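Local structure of Protein/nucleic acid deglycase 2 (Escherichia coli, 1OI4) at residues 23-28 and 84-89; 29-34 and 98-103; 88-93 and 119-124. The protein repairs proteins and nucleotides glycated by methylglyoxal or glyoxal, hydrolysing the early Maillard adducts and releasing lactate or glycolate. All blocks are in the same frame, centred on the assembly; numbering follows the deposited sequence.

Contact 1: residues 23-28 and 84-89; sequences SKKIAV and PAEFDA
The Phe-87 ring lies over the methyl of Ala-27, whose CB sits 3.5 Å from the centroid of the Phe-87 ring and 15° off the ring normal, a CH-pi contact. This is where strands 25-29 and 89-92, parallel neighbours in the central sheet of the DJ-1/PfpI fold, first come together, and the loop ahead of the second strand folds back over the start of the first. Glu-86 CG covers the other face of the ring, so the phenyl is held between a neighbour in sequence and the strand; Ile-54 of strand 52-57 touches the ring as well, as do Phe-110 and Phe-114 of helix 105-116. A single parallel bridge pairs the segments, Ile-26 with Ala-89, and Ala-27 N gives a bond of 2.8 Å to Ala-89 O. Ahead of it the carbonyl oxygen of Lys-25 takes Asp-88 N at 2.8 Å and, more weakly, Ala-89 N. The Asp-88 carboxylate returns the grip: with CG beside its own backbone N (chi1 -63°), OD2 turns its anti lone pair to Lys-25 N, 2.7 Å away. Asp-88 thus holds both the N-H and the C=O of Lys-25, just ahead of the bridge between Ile-26 and Ala-89. The Lys-25 side chain bends at chi3 (58°) and carries its ammonium across to Glu-86. There Lys-25 NZ makes a salt bridge of 2.9 Å with Glu-86 OE2, meeting the oxygen on its anti side and somewhat out of the carboxylate plane, and a water joins the same NZ to Glu-86 O.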
ATOM      1  N   SER A  23     -23.215 -14.530 -19.419  1.00 16.89           N
ATOM      2  CA  SER A  23     -22.069 -13.622 -19.487  1.00 17.97           C
ATOM      3  C   SER A  23     -20.802 -14.084 -18.776  1.00 17.48           C
ATOM      4  O   SER A  23     -20.861 -14.829 -17.796  1.00 18.29           O
ATOM      5  CB  SER A  23     -22.465 -12.248 -18.943  1.00 17.80           C
ATOM      6  OG  SER A  23     -23.455 -11.649 -19.760  1.00 21.71           O
ATOM      7  N   LYS A  24     -19.652 -13.651 -19.288  1.00 16.68           N
ATOM      8  CA  LYS A  24     -18.376 -13.976 -18.654  1.00 18.03           C
ATOM      9  C   LYS A  24     -18.416 -13.211 -17.339  1.00 16.54           C
ATOM     10  O   LYS A  24     -19.101 -12.193 -17.237  1.00 15.55           O
ATOM     11  CB  LYS A  24     -17.187 -13.491 -19.498  1.00 18.46           C
ATOM     12  CG  LYS A  24     -16.967 -14.281 -20.775  1.00 22.71           C
ATOM     13  CD  LYS A  24     -15.494 -14.327 -21.142  1.00 22.79           C
ATOM     14  CE  LYS A  24     -15.257 -15.166 -22.386  1.00 25.53           C
ATOM     15  NZ  LYS A  24     -15.748 -14.485 -23.613  1.00 28.90           N
ATOM     16  N   LYS A  25     -17.688 -13.687 -16.337  1.00 14.75           N
ATOM     17  CA  LYS A  25     -17.702 -13.037 -15.035  1.00 13.64           C
ATOM     18  C   LYS A  25     -16.323 -12.557 -14.586  1.00 12.49           C
ATOM     19  O   LYS A  25     -15.381 -13.345 -14.500  1.00 12.83           O
ATOM     20  CB  LYS A  25     -18.284 -14.009 -13.994  1.00 13.00           C
ATOM     21  CG  LYS A  25     -19.728 -14.421 -14.278  1.00 17.16           C
ATOM     22  CD  LYS A  25     -20.168 -15.641 -13.470  1.00 14.81           C
ATOM     23  CE  LYS A  25     -20.026 -15.416 -11.968  1.00 15.96           C
ATOM     24  NZ  LYS A  25     -20.384 -16.654 -11.221  1.00 14.10           N
ATOM     25  N   ILE A  26     -16.206 -11.259 -14.313  1.00 11.56           N
ATOM     26  CA  ILE A  26     -14.944 -10.697 -13.844  1.00  9.85           C
ATOM     27  C   ILE A  26     -15.053 -10.444 -12.345  1.00  8.52           C
ATOM     28  O   ILE A  26     -15.854  -9.626 -11.910  1.00  6.80           O
ATOM     29  CB  ILE A  26     -14.598  -9.342 -14.517  1.00 12.94           C
ATOM     30  CG1 ILE A  26     -14.404  -9.521 -16.025  1.00 14.20           C
ATOM     31  CG2 ILE A  26     -13.322  -8.769 -13.910  1.00 10.54           C
ATOM     32  CD1 ILE A  26     -15.678  -9.561 -16.799  1.00 17.83           C
ATOM     33  N   ALA A  27     -14.257 -11.158 -11.559  1.00  8.75           N
ATOM     34  CA  ALA A  27     -14.266 -10.971 -10.114  1.00  9.52           C
ATOM     35  C   ALA A  27     -13.445  -9.728  -9.800  1.00 10.27           C
ATOM     36  O   ALA A  27     -12.478  -9.424 -10.503  1.00  9.93           O
ATOM     37  CB  ALA A  27     -13.660 -12.193  -9.412  1.00  7.87           C
ATOM     38  N   VAL A  28     -13.834  -9.007  -8.752  1.00  9.27           N
ATOM     39  CA  VAL A  28     -13.112  -7.809  -8.350  1.00 10.06           C
ATOM     40  C   VAL A  28     -12.925  -7.805  -6.832  1.00  9.39           C
ATOM     41  O   VAL A  28     -13.900  -7.816  -6.078  1.00 11.33           O
ATOM     42  CB  VAL A  28     -13.878  -6.517  -8.754  1.00 10.87           C
ATOM     43  CG1 VAL A  28     -12.991  -5.302  -8.549  1.00  7.63           C
ATOM     44  CG2 VAL A  28     -14.325  -6.599 -10.206  1.00  8.73           C
ATOM     45  N   PRO A  84     -12.587 -19.124  -7.019  1.00 17.30           N
ATOM     46  CA  PRO A  84     -11.910 -18.628  -8.222  1.00 15.69           C
ATOM     47  C   PRO A  84     -12.476 -19.337  -9.454  1.00 15.51           C
ATOM     48  O   PRO A  84     -12.507 -18.782 -10.556  1.00 14.22           O
ATOM     49  CB  PRO A  84     -10.452 -19.002  -7.976  1.00 16.83           C
ATOM     50  CG  PRO A  84     -10.346 -18.989  -6.470  1.00 17.25           C
ATOM     51  CD  PRO A  84     -11.618 -19.661  -6.048  1.00 15.93           C
ATOM     52  N   ALA A  85     -12.941 -20.566  -9.244  1.00 13.69           N
ATOM     53  CA  ALA A  85     -13.491 -21.388 -10.315  1.00 14.30           C
ATOM     54  C   ALA A  85     -14.651 -20.772 -11.088  1.00 14.52           C
ATOM     55  O   ALA A  85     -14.726 -20.908 -12.310  1.00 14.63           O
ATOM     56  CB  ALA A  85     -13.921 -22.743  -9.752  1.00 14.87           C
ATOM     57  N   GLU A  86     -15.550 -20.089 -10.391  1.00 13.66           N
ATOM     58  CA  GLU A  86     -16.714 -19.515 -11.052  1.00 13.17           C
ATOM     59  C   GLU A  86     -16.472 -18.260 -11.882  1.00 13.49           C
ATOM     60  O   GLU A  86     -17.386 -17.785 -12.555  1.00 14.58           O
ATOM     61  CB  GLU A  86     -17.812 -19.239 -10.024  1.00 14.11           C
ATOM     62  CG  GLU A  86     -17.581 -18.014  -9.156  1.00 14.87           C
ATOM     63  CD  GLU A  86     -18.697 -17.811  -8.147  1.00 15.57           C
ATOM     64  OE1 GLU A  86     -18.631 -18.398  -7.048  1.00 16.84           O
ATOM     65  OE2 GLU A  86     -19.649 -17.074  -8.464  1.00 18.32           O
ATOM     66  N   PHE A  87     -15.260 -17.721 -11.847  1.00 13.60           N
ATOM     67  CA  PHE A  87     -14.968 -16.505 -12.613  1.00 14.57           C
ATOM     68  C   PHE A  87     -14.056 -16.733 -13.809  1.00 14.39           C
ATOM     69  O   PHE A  87     -13.258 -17.670 -13.833  1.00 14.39           O
ATOM     70  CB  PHE A  87     -14.352 -15.431 -11.705  1.00 12.30           C
ATOM     71  CG  PHE A  87     -15.196 -15.099 -10.509  1.00 11.60           C
ATOM     72  CD1 PHE A  87     -14.882 -15.612  -9.255  1.00  9.60           C
ATOM     73  CD2 PHE A  87     -16.343 -14.319 -10.646  1.00  9.97           C
ATOM     74  CE1 PHE A  87     -15.701 -15.359  -8.152  1.00 11.53           C
ATOM     75  CE2 PHE A  87     -17.167 -14.063  -9.550  1.00 10.62           C
ATOM     76  CZ  PHE A  87     -16.845 -14.586  -8.299  1.00 10.46           C
ATOM     77  N   ASP A  88     -14.174 -15.853 -14.795  1.00 13.48           N
ATOM     78  CA  ASP A  88     -13.377 -15.931 -16.006  1.00 14.22           C
ATOM     79  C   ASP A  88     -12.128 -15.062 -15.914  1.00 14.28           C
ATOM     80  O   ASP A  88     -11.116 -15.344 -16.553  1.00 14.15           O
ATOM     81  CB  ASP A  88     -14.226 -15.496 -17.197  1.00 14.63           C
ATOM     82  CG  ASP A  88     -15.410 -16.409 -17.419  1.00 15.12           C
ATOM     83  OD1 ASP A  88     -15.191 -17.544 -17.882  1.00 19.13           O
ATOM     84  OD2 ASP A  88     -16.552 -16.004 -17.113  1.00 15.71           O
ATOM     85  N   ALA A  89     -12.201 -14.013 -15.106  1.00 12.10           N
ATOM     86  CA  ALA A  89     -11.076 -13.103 -14.950  1.00 11.15           C
ATOM     87  C   ALA A  89     -11.155 -12.398 -13.606  1.00 10.25           C
ATOM     88  O   ALA A  89     -12.176 -12.455 -12.924  1.00  9.01           O
ATOM     89  CB  ALA A  89     -11.075 -12.077 -16.083  1.00 11.38           C
TER
HETATM   90  O   HOH W   1     -19.667 -17.200 -17.292  1.00 42.29           O
HETATM   91  O   HOH W   2     -20.253 -18.976 -12.712  1.00 18.52           O

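Contact 2: residues 29-34 and 98-103; sequences LITDEF and PDYLRG
Residues 29-34 run from the end of strand 25-29 into the loop before helix 37-48, and they pass the short helix 97-101 with no backbone pairing; the nearest CA atoms, Thr-31 and Leu-101, stay 7.3 Å apart. Side chains bridge this distance. Leu-101 points at the loop, its CD1 resting on the peptide between Leu-29 and Ile-30, 3.7 Å from Leu-29 C, while CG and CD2 slide past Thr-31 in the opposite sense. Thr-31 turns its methyl to the helix, with CG2 3.7 Å from Tyr-100 CB and in the plane of the tyrosine ring at its edge, because OG1 stands anti to the backbone N (chi1 -168°) and is taken up by Glu-57. Asp-32 O meets the same edge, 3.3 Å from Tyr-100 CD1. At the far end of the ring, Tyr-100 OH donates to Glu-33 OE2 over 2.6 Å, reaching that oxygen from above the carboxylate plane, 48° out of it; carboxylate and ring planes stand 74° apart. His-96 of the second subunit also bonds to Tyr-100 OH, so the hydroxyl ties loop, helix and second subunit together. A phenylalanine here would probably leave Glu-33 OE2 and His-96 of the second subunit without the hydroxyl they share. Glu-33 lies about 12 Å from Cys-125, the nucleophile by similarity, measured between side chains. The loop leaves the C-terminal end of a parallel strand of the DJ-1/PfpI sheet, the end at which the nucleophile of this family also sits, and here it meets the second subunit.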
ATOM      1  N   LEU A  29     -11.676  -7.826  -6.381  1.00  8.76           N
ATOM      2  CA  LEU A  29     -11.406  -7.790  -4.948  1.00  8.59           C
ATOM      3  C   LEU A  29     -11.304  -6.301  -4.669  1.00  9.24           C
ATOM      4  O   LEU A  29     -10.381  -5.638  -5.132  1.00  8.50           O
ATOM      5  CB  LEU A  29     -10.098  -8.519  -4.622  1.00  6.76           C
ATOM      6  CG  LEU A  29     -10.082  -9.991  -5.058  1.00  8.37           C
ATOM      7  CD1 LEU A  29      -8.817 -10.671  -4.550  1.00  6.16           C
ATOM      8  CD2 LEU A  29     -11.335 -10.706  -4.527  1.00  6.74           C
ATOM      9  N   ILE A  30     -12.260  -5.768  -3.916  1.00  9.05           N
ATOM     10  CA  ILE A  30     -12.268  -4.338  -3.686  1.00  9.42           C
ATOM     11  C   ILE A  30     -12.842  -3.932  -2.335  1.00 11.74           C
ATOM     12  O   ILE A  30     -13.840  -4.489  -1.878  1.00 11.96           O
ATOM     13  CB  ILE A  30     -13.061  -3.660  -4.846  1.00 10.44           C
ATOM     14  CG1 ILE A  30     -13.048  -2.136  -4.720  1.00 11.84           C
ATOM     15  CG2 ILE A  30     -14.485  -4.202  -4.873  1.00  9.15           C
ATOM     16  CD1 ILE A  30     -13.969  -1.587  -3.651  1.00 19.43           C
ATOM     17  N   THR A  31     -12.194  -2.963  -1.694  1.00 11.32           N
ATOM     18  CA  THR A  31     -12.664  -2.456  -0.409  1.00 13.48           C
ATOM     19  C   THR A  31     -12.490  -0.940  -0.382  1.00 12.65           C
ATOM     20  O   THR A  31     -12.158  -0.332  -1.398  1.00 13.01           O
ATOM     21  CB  THR A  31     -11.901  -3.093   0.775  1.00 13.65           C
ATOM     22  OG1 THR A  31     -12.579  -2.781   1.998  1.00 14.28           O
ATOM     23  CG2 THR A  31     -10.473  -2.563   0.847  1.00 12.52           C
ATOM     24  N   ASP A  32     -12.711  -0.335   0.778  1.00 13.89           N
ATOM     25  CA  ASP A  32     -12.592   1.111   0.922  1.00 13.77           C
ATOM     26  C   ASP A  32     -11.253   1.713   0.496  1.00 14.46           C
ATOM     27  O   ASP A  32     -10.190   1.113   0.680  1.00 11.81           O
ATOM     28  CB  ASP A  32     -12.875   1.510   2.369  1.00 16.98           C
ATOM     29  CG  ASP A  32     -14.288   1.170   2.797  1.00 20.27           C
ATOM     30  OD1 ASP A  32     -15.240   1.692   2.170  1.00 22.84           O
ATOM     31  OD2 ASP A  32     -14.444   0.387   3.756  1.00 21.75           O
ATOM     32  N   GLU A  33     -11.334   2.916  -0.064  1.00 14.18           N
ATOM     33  CA  GLU A  33     -10.180   3.675  -0.513  1.00 14.88           C
ATOM     34  C   GLU A  33      -9.502   3.181  -1.779  1.00 13.44           C
ATOM     35  O   GLU A  33      -8.324   3.439  -2.006  1.00 14.17           O
ATOM     36  CB  GLU A  33      -9.169   3.794   0.627  1.00 15.61           C
ATOM     37  CG  GLU A  33      -9.737   4.549   1.818  1.00 18.17           C
ATOM     38  CD  GLU A  33      -8.728   4.745   2.927  1.00 20.66           C
ATOM     39  OE1 GLU A  33      -7.656   5.328   2.661  1.00 19.45           O
ATOM     40  OE2 GLU A  33      -9.011   4.320   4.064  1.00 24.67           O
ATOM     41  N   PHE A  34     -10.252   2.470  -2.609  1.00 13.44           N
ATOM     42  CA  PHE A  34      -9.719   2.005  -3.876  1.00 13.07           C
ATOM     43  C   PHE A  34      -9.629   3.266  -4.739  1.00 14.51           C
ATOM     44  O   PHE A  34     -10.332   4.252  -4.471  1.00 14.83           O
ATOM     45  CB  PHE A  34     -10.679   0.987  -4.508  1.00 11.07           C
ATOM     46  CG  PHE A  34     -12.038   1.550  -4.837  1.00 10.19           C
ATOM     47  CD1 PHE A  34     -12.284   2.132  -6.074  1.00 12.78           C
ATOM     48  CD2 PHE A  34     -13.067   1.510  -3.902  1.00 11.17           C
ATOM     49  CE1 PHE A  34     -13.541   2.670  -6.378  1.00 12.46           C
ATOM     50  CE2 PHE A  34     -14.325   2.045  -4.194  1.00  9.96           C
ATOM     51  CZ  PHE A  34     -14.559   2.625  -5.434  1.00 11.14           C
ATOM     52  N   PRO A  98      -5.772  -2.515  -1.970  1.00  7.95           N
ATOM     53  CA  PRO A  98      -4.912  -3.701  -1.859  1.00  8.92           C
ATOM     54  C   PRO A  98      -4.219  -3.815  -0.497  1.00  9.52           C
ATOM     55  O   PRO A  98      -4.045  -4.914   0.032  1.00 11.09           O
ATOM     56  CB  PRO A  98      -3.921  -3.511  -3.004  1.00  8.01           C
ATOM     57  CG  PRO A  98      -4.751  -2.806  -4.034  1.00  6.78           C
ATOM     58  CD  PRO A  98      -5.468  -1.768  -3.202  1.00  7.90           C
ATOM     59  N   ASP A  99      -3.822  -2.681   0.071  1.00 10.87           N
ATOM     60  CA  ASP A  99      -3.166  -2.687   1.378  1.00 10.41           C
ATOM     61  C   ASP A  99      -4.110  -3.272   2.429  1.00 11.12           C
ATOM     62  O   ASP A  99      -3.711  -4.082   3.267  1.00 10.21           O
ATOM     63  CB  ASP A  99      -2.777  -1.265   1.781  1.00 12.30           C
ATOM     64  CG  ASP A  99      -2.211  -1.193   3.189  1.00 12.34           C
ATOM     65  OD1 ASP A  99      -2.760  -0.426   4.009  1.00 13.41           O
ATOM     66  OD2 ASP A  99      -1.219  -1.895   3.476  1.00 11.56           O
ATOM     67  N   TYR A 100      -5.370  -2.861   2.369  1.00 11.27           N
ATOM     68  CA  TYR A 100      -6.365  -3.336   3.318  1.00 12.69           C
ATOM     69  C   TYR A 100      -6.685  -4.811   3.131  1.00 12.22           C
ATOM     70  O   TYR A 100      -6.892  -5.531   4.101  1.00 13.45           O
ATOM     71  CB  TYR A 100      -7.649  -2.510   3.185  1.00 15.74           C
ATOM     72  CG  TYR A 100      -7.493  -1.069   3.617  1.00 20.35           C
ATOM     73  CD1 TYR A 100      -8.377  -0.081   3.170  1.00 20.25           C
ATOM     74  CD2 TYR A 100      -6.463  -0.691   4.481  1.00 22.68           C
ATOM     75  CE1 TYR A 100      -8.232   1.250   3.572  1.00 22.06           C
ATOM     76  CE2 TYR A 100      -6.312   0.631   4.889  1.00 24.37           C
ATOM     77  CZ  TYR A 100      -7.194   1.596   4.434  1.00 23.31           C
ATOM     78  OH  TYR A 100      -7.018   2.902   4.837  1.00 25.64           O
ATOM     79  N   LEU A 101      -6.699  -5.264   1.886  1.00  9.16           N
ATOM     80  CA  LEU A 101      -7.035  -6.648   1.596  1.00 10.21           C
ATOM     81  C   LEU A 101      -5.892  -7.660   1.713  1.00 11.67           C
ATOM     82  O   LEU A 101      -6.129  -8.812   2.074  1.00 11.83           O
ATOM     83  CB  LEU A 101      -7.661  -6.735   0.198  1.00  8.93           C
ATOM     84  CG  LEU A 101      -8.961  -5.943  -0.012  1.00 11.11           C
ATOM     85  CD1 LEU A 101      -9.392  -6.021  -1.469  1.00 11.89           C
ATOM     86  CD2 LEU A 101     -10.058  -6.498   0.884  1.00 11.69           C
ATOM     87  N   ARG A 102      -4.661  -7.237   1.424  1.00 10.19           N
ATOM     88  CA  ARG A 102      -3.519  -8.148   1.470  1.00 12.46           C
ATOM     89  C   ARG A 102      -3.130  -8.626   2.866  1.00 11.84           C
ATOM     90  O   ARG A 102      -2.241  -9.462   3.012  1.00 14.59           O
ATOM     91  CB  ARG A 102      -2.307  -7.517   0.764  1.00 11.68           C
ATOM     92  CG  ARG A 102      -1.765  -6.262   1.430  1.00  9.59           C
ATOM     93  CD  ARG A 102      -0.754  -5.549   0.529  1.00  9.09           C
ATOM     94  NE  ARG A 102       0.317  -6.440   0.095  1.00  7.78           N
ATOM     95  CZ  ARG A 102       1.606  -6.112   0.063  1.00 10.52           C
ATOM     96  NH1 ARG A 102       2.003  -4.903   0.442  1.00 10.72           N
ATOM     97  NH2 ARG A 102       2.507  -7.001  -0.336  1.00 10.97           N
ATOM     98  N   GLY A 103      -3.793  -8.099   3.885  1.00 12.40           N
ATOM     99  CA  GLY A 103      -3.518  -8.523   5.246  1.00 13.98           C
ATOM    100  C   GLY A 103      -4.508  -9.590   5.690  1.00 15.43           C
ATOM    101  O   GLY A 103      -4.531  -9.992   6.856  1.00 14.13           O
TER

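Contact 3: residues 88-93 and 119-124; sequences DALLLP and KPVFAI
Strands 89-92 and 121-124 form a parallel beta-alpha-beta crossover in the central sheet, joined through helices 97-101 and 105-116, and the second leads straight to Cys-125, the nucleophile by similarity. Their axes lie 4.7 Å apart at 7°. Leu-90 is gripped at both backbone atoms: its N donates to Pro-120 O, and its O accepts Phe-122 N at 2.7 Å, nearly straight at 171°. Phe-122 O takes Leu-92 N at 2.8 Å, and a weak bond from Ile-124 N to Leu-92 O ends the ladder. On one face Leu-90 and Val-121 point the same way, side by side, and Leu-92 reaches obliquely across so that its CD1 lies 4.1 Å from Val-121 CG1; Phe-114 covers Leu-90 and Val-121. On the other face the Phe-122 ring, its CG beside the backbone N (chi1 -37°), swings back to set CE1 3.8 Å from Ala-89 CB, and the Leu-91 side chain crosses that of Phe-122 at about a right angle, its CD1 4.0 Å from Phe-122 CB. Phe-183 of helix 180-191 packs on both. Apolar side chains thus fill both faces, and the inward-facing N-H and C=O groups satisfy each other, weakly at Ile-124.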
ATOM      1  N   ASP A  88     -14.174 -15.853 -14.795  1.00 13.48           N
ATOM      2  CA  ASP A  88     -13.377 -15.931 -16.006  1.00 14.22           C
ATOM      3  C   ASP A  88     -12.128 -15.062 -15.914  1.00 14.28           C
ATOM      4  O   ASP A  88     -11.116 -15.344 -16.553  1.00 14.15           O
ATOM      5  CB  ASP A  88     -14.226 -15.496 -17.197  1.00 14.63           C
ATOM      6  CG  ASP A  88     -15.410 -16.409 -17.419  1.00 15.12           C
ATOM      7  OD1 ASP A  88     -15.191 -17.544 -17.882  1.00 19.13           O
ATOM      8  OD2 ASP A  88     -16.552 -16.004 -17.113  1.00 15.71           O
ATOM      9  N   ALA A  89     -12.201 -14.013 -15.106  1.00 12.10           N
ATOM     10  CA  ALA A  89     -11.076 -13.103 -14.950  1.00 11.15           C
ATOM     11  C   ALA A  89     -11.155 -12.398 -13.606  1.00 10.25           C
ATOM     12  O   ALA A  89     -12.176 -12.455 -12.924  1.00  9.01           O
ATOM     13  CB  ALA A  89     -11.075 -12.077 -16.083  1.00 11.38           C
ATOM     14  N   LEU A  90     -10.072 -11.724 -13.240  1.00 11.85           N
ATOM     15  CA  LEU A  90     -10.004 -11.018 -11.970  1.00 11.53           C
ATOM     16  C   LEU A  90      -9.425  -9.616 -12.122  1.00 12.67           C
ATOM     17  O   LEU A  90      -8.386  -9.427 -12.755  1.00 12.74           O
ATOM     18  CB  LEU A  90      -9.151 -11.823 -10.980  1.00 10.88           C
ATOM     19  CG  LEU A  90      -8.708 -11.115  -9.695  1.00  9.53           C
ATOM     20  CD1 LEU A  90      -9.926 -10.734  -8.861  1.00  7.19           C
ATOM     21  CD2 LEU A  90      -7.783 -12.046  -8.903  1.00  9.61           C
ATOM     22  N   LEU A  91     -10.105  -8.638 -11.536  1.00 11.95           N
ATOM     23  CA  LEU A  91      -9.651  -7.254 -11.585  1.00 10.51           C
ATOM     24  C   LEU A  91      -9.200  -6.825 -10.196  1.00  9.62           C
ATOM     25  O   LEU A  91      -9.886  -7.078  -9.207  1.00  9.30           O
ATOM     26  CB  LEU A  91     -10.785  -6.338 -12.049  1.00 10.22           C
ATOM     27  CG  LEU A  91     -10.533  -4.837 -11.917  1.00 10.17           C
ATOM     28  CD1 LEU A  91      -9.416  -4.415 -12.857  1.00 11.49           C
ATOM     29  CD2 LEU A  91     -11.816  -4.079 -12.236  1.00 12.08           C
ATOM     30  N   LEU A  92      -8.050  -6.168 -10.125  1.00  9.51           N
ATOM     31  CA  LEU A  92      -7.526  -5.701  -8.850  1.00 10.18           C
ATOM     32  C   LEU A  92      -7.218  -4.208  -8.938  1.00 10.25           C
ATOM     33  O   LEU A  92      -6.147  -3.811  -9.397  1.00 10.29           O
ATOM     34  CB  LEU A  92      -6.252  -6.474  -8.484  1.00 10.59           C
ATOM     35  CG  LEU A  92      -6.388  -7.996  -8.390  1.00 10.08           C
ATOM     36  CD1 LEU A  92      -5.015  -8.632  -8.235  1.00 10.21           C
ATOM     37  CD2 LEU A  92      -7.290  -8.358  -7.217  1.00  9.61           C
ATOM     38  N   PRO A  93      -8.176  -3.356  -8.534  1.00 10.86           N
ATOM     39  CA  PRO A  93      -7.953  -1.906  -8.579  1.00  9.85           C
ATOM     40  C   PRO A  93      -6.943  -1.472  -7.511  1.00 10.58           C
ATOM     41  O   PRO A  93      -6.704  -2.201  -6.541  1.00  9.14           O
ATOM     42  CB  PRO A  93      -9.352  -1.331  -8.358  1.00  8.07           C
ATOM     43  CG  PRO A  93     -10.044  -2.394  -7.560  1.00 13.32           C
ATOM     44  CD  PRO A  93      -9.577  -3.669  -8.204  1.00  9.57           C
ATOM     45  N   LYS A 119      -6.112 -18.188 -15.608  1.00 14.03           N
ATOM     46  CA  LYS A 119      -7.091 -17.203 -16.062  1.00 13.87           C
ATOM     47  C   LYS A 119      -6.523 -15.787 -15.988  1.00 13.95           C
ATOM     48  O   LYS A 119      -5.686 -15.490 -15.137  1.00 13.41           O
ATOM     49  CB  LYS A 119      -8.350 -17.276 -15.200  1.00 13.18           C
ATOM     50  CG  LYS A 119      -9.093 -18.591 -15.261  1.00 13.57           C
ATOM     51  CD  LYS A 119     -10.218 -18.587 -14.230  1.00 16.29           C
ATOM     52  CE  LYS A 119     -11.012 -19.876 -14.260  1.00 19.00           C
ATOM     53  NZ  LYS A 119     -12.020 -19.931 -13.163  1.00 17.40           N
ATOM     54  N   PRO A 120      -6.996 -14.890 -16.865  1.00 14.29           N
ATOM     55  CA  PRO A 120      -6.532 -13.497 -16.905  1.00 14.48           C
ATOM     56  C   PRO A 120      -6.739 -12.727 -15.599  1.00 13.30           C
ATOM     57  O   PRO A 120      -7.759 -12.874 -14.924  1.00 12.51           O
ATOM     58  CB  PRO A 120      -7.344 -12.888 -18.050  1.00 14.93           C
ATOM     59  CG  PRO A 120      -7.659 -14.082 -18.933  1.00 15.60           C
ATOM     60  CD  PRO A 120      -7.999 -15.139 -17.916  1.00 15.18           C
ATOM     61  N   VAL A 121      -5.751 -11.916 -15.247  1.00 12.28           N
ATOM     62  CA  VAL A 121      -5.815 -11.088 -14.051  1.00 12.96           C
ATOM     63  C   VAL A 121      -5.355  -9.698 -14.472  1.00 12.52           C
ATOM     64  O   VAL A 121      -4.330  -9.561 -15.147  1.00 12.85           O
ATOM     65  CB  VAL A 121      -4.892 -11.626 -12.940  1.00 14.33           C
ATOM     66  CG1 VAL A 121      -4.968 -10.727 -11.715  1.00 11.44           C
ATOM     67  CG2 VAL A 121      -5.298 -13.043 -12.578  1.00 14.12           C
ATOM     68  N   PHE A 122      -6.122  -8.680 -14.095  1.00 11.21           N
ATOM     69  CA  PHE A 122      -5.803  -7.295 -14.448  1.00 11.79           C
ATOM     70  C   PHE A 122      -5.520  -6.511 -13.167  1.00 13.09           C
ATOM     71  O   PHE A 122      -6.424  -6.297 -12.358  1.00 12.99           O
ATOM     72  CB  PHE A 122      -6.989  -6.652 -15.174  1.00 11.68           C
ATOM     73  CG  PHE A 122      -7.722  -7.586 -16.106  1.00 10.54           C
ATOM     74  CD1 PHE A 122      -9.106  -7.706 -16.033  1.00 10.51           C
ATOM     75  CD2 PHE A 122      -7.035  -8.335 -17.058  1.00 11.26           C
ATOM     76  CE1 PHE A 122      -9.804  -8.563 -16.897  1.00 12.15           C
ATOM     77  CE2 PHE A 122      -7.719  -9.193 -17.927  1.00  9.72           C
ATOM     78  CZ  PHE A 122      -9.105  -9.307 -17.846  1.00  9.16           C
ATOM     79  N   ALA A 123      -4.273  -6.080 -12.988  1.00 10.42           N
ATOM     80  CA  ALA A 123      -3.888  -5.347 -11.787  1.00 11.61           C
ATOM     81  C   ALA A 123      -3.249  -4.005 -12.117  1.00 10.62           C
ATOM     82  O   ALA A 123      -2.251  -3.943 -12.829  1.00 10.50           O
ATOM     83  CB  ALA A 123      -2.929  -6.192 -10.950  1.00 12.95           C
ATOM     84  N   ILE A 124      -3.812  -2.933 -11.571  1.00 11.13           N
ATOM     85  CA  ILE A 124      -3.302  -1.596 -11.844  1.00 11.90           C
ATOM     86  C   ILE A 124      -2.915  -0.793 -10.599  1.00 10.48           C
ATOM     87  O   ILE A 124      -3.520  -0.936  -9.537  1.00  9.58           O
ATOM     88  CB  ILE A 124      -4.343  -0.801 -12.668  1.00 13.16           C
ATOM     89  CG1 ILE A 124      -3.811   0.596 -12.993  1.00 13.25           C
ATOM     90  CG2 ILE A 124      -5.658  -0.718 -11.897  1.00 10.71           C
ATOM     91  CD1 ILE A 124      -4.623   1.300 -14.071  1.00 16.14           C
TER

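In the fold
Contacts 1 and 3 share Asp-88 and Ala-89, and their centres lie 9 Å apart: strand 89-92 pairs with strand 25-29 on one flank and with strand 121-124 on the other. Lys-119 fastens the two at the N-terminal end of strand 89-92, its NZ 2.7 Å from Phe-87 O, while Ala-27 O and Leu-91 N continue the pairing at 2.7 Å. Contact 2 carries strand 25-29 on into its loop, 19 and 14 Å from contacts 1 and 3 between centres. Leu-29 packs on Leu-90 and Leu-92. The Ile-124 side chain of contact 3 lies about 4 Å from that of Cys-125, the probable nucleophile, and that of Glu-33 in contact 2 about 12 Å; contact 1 lies away from it.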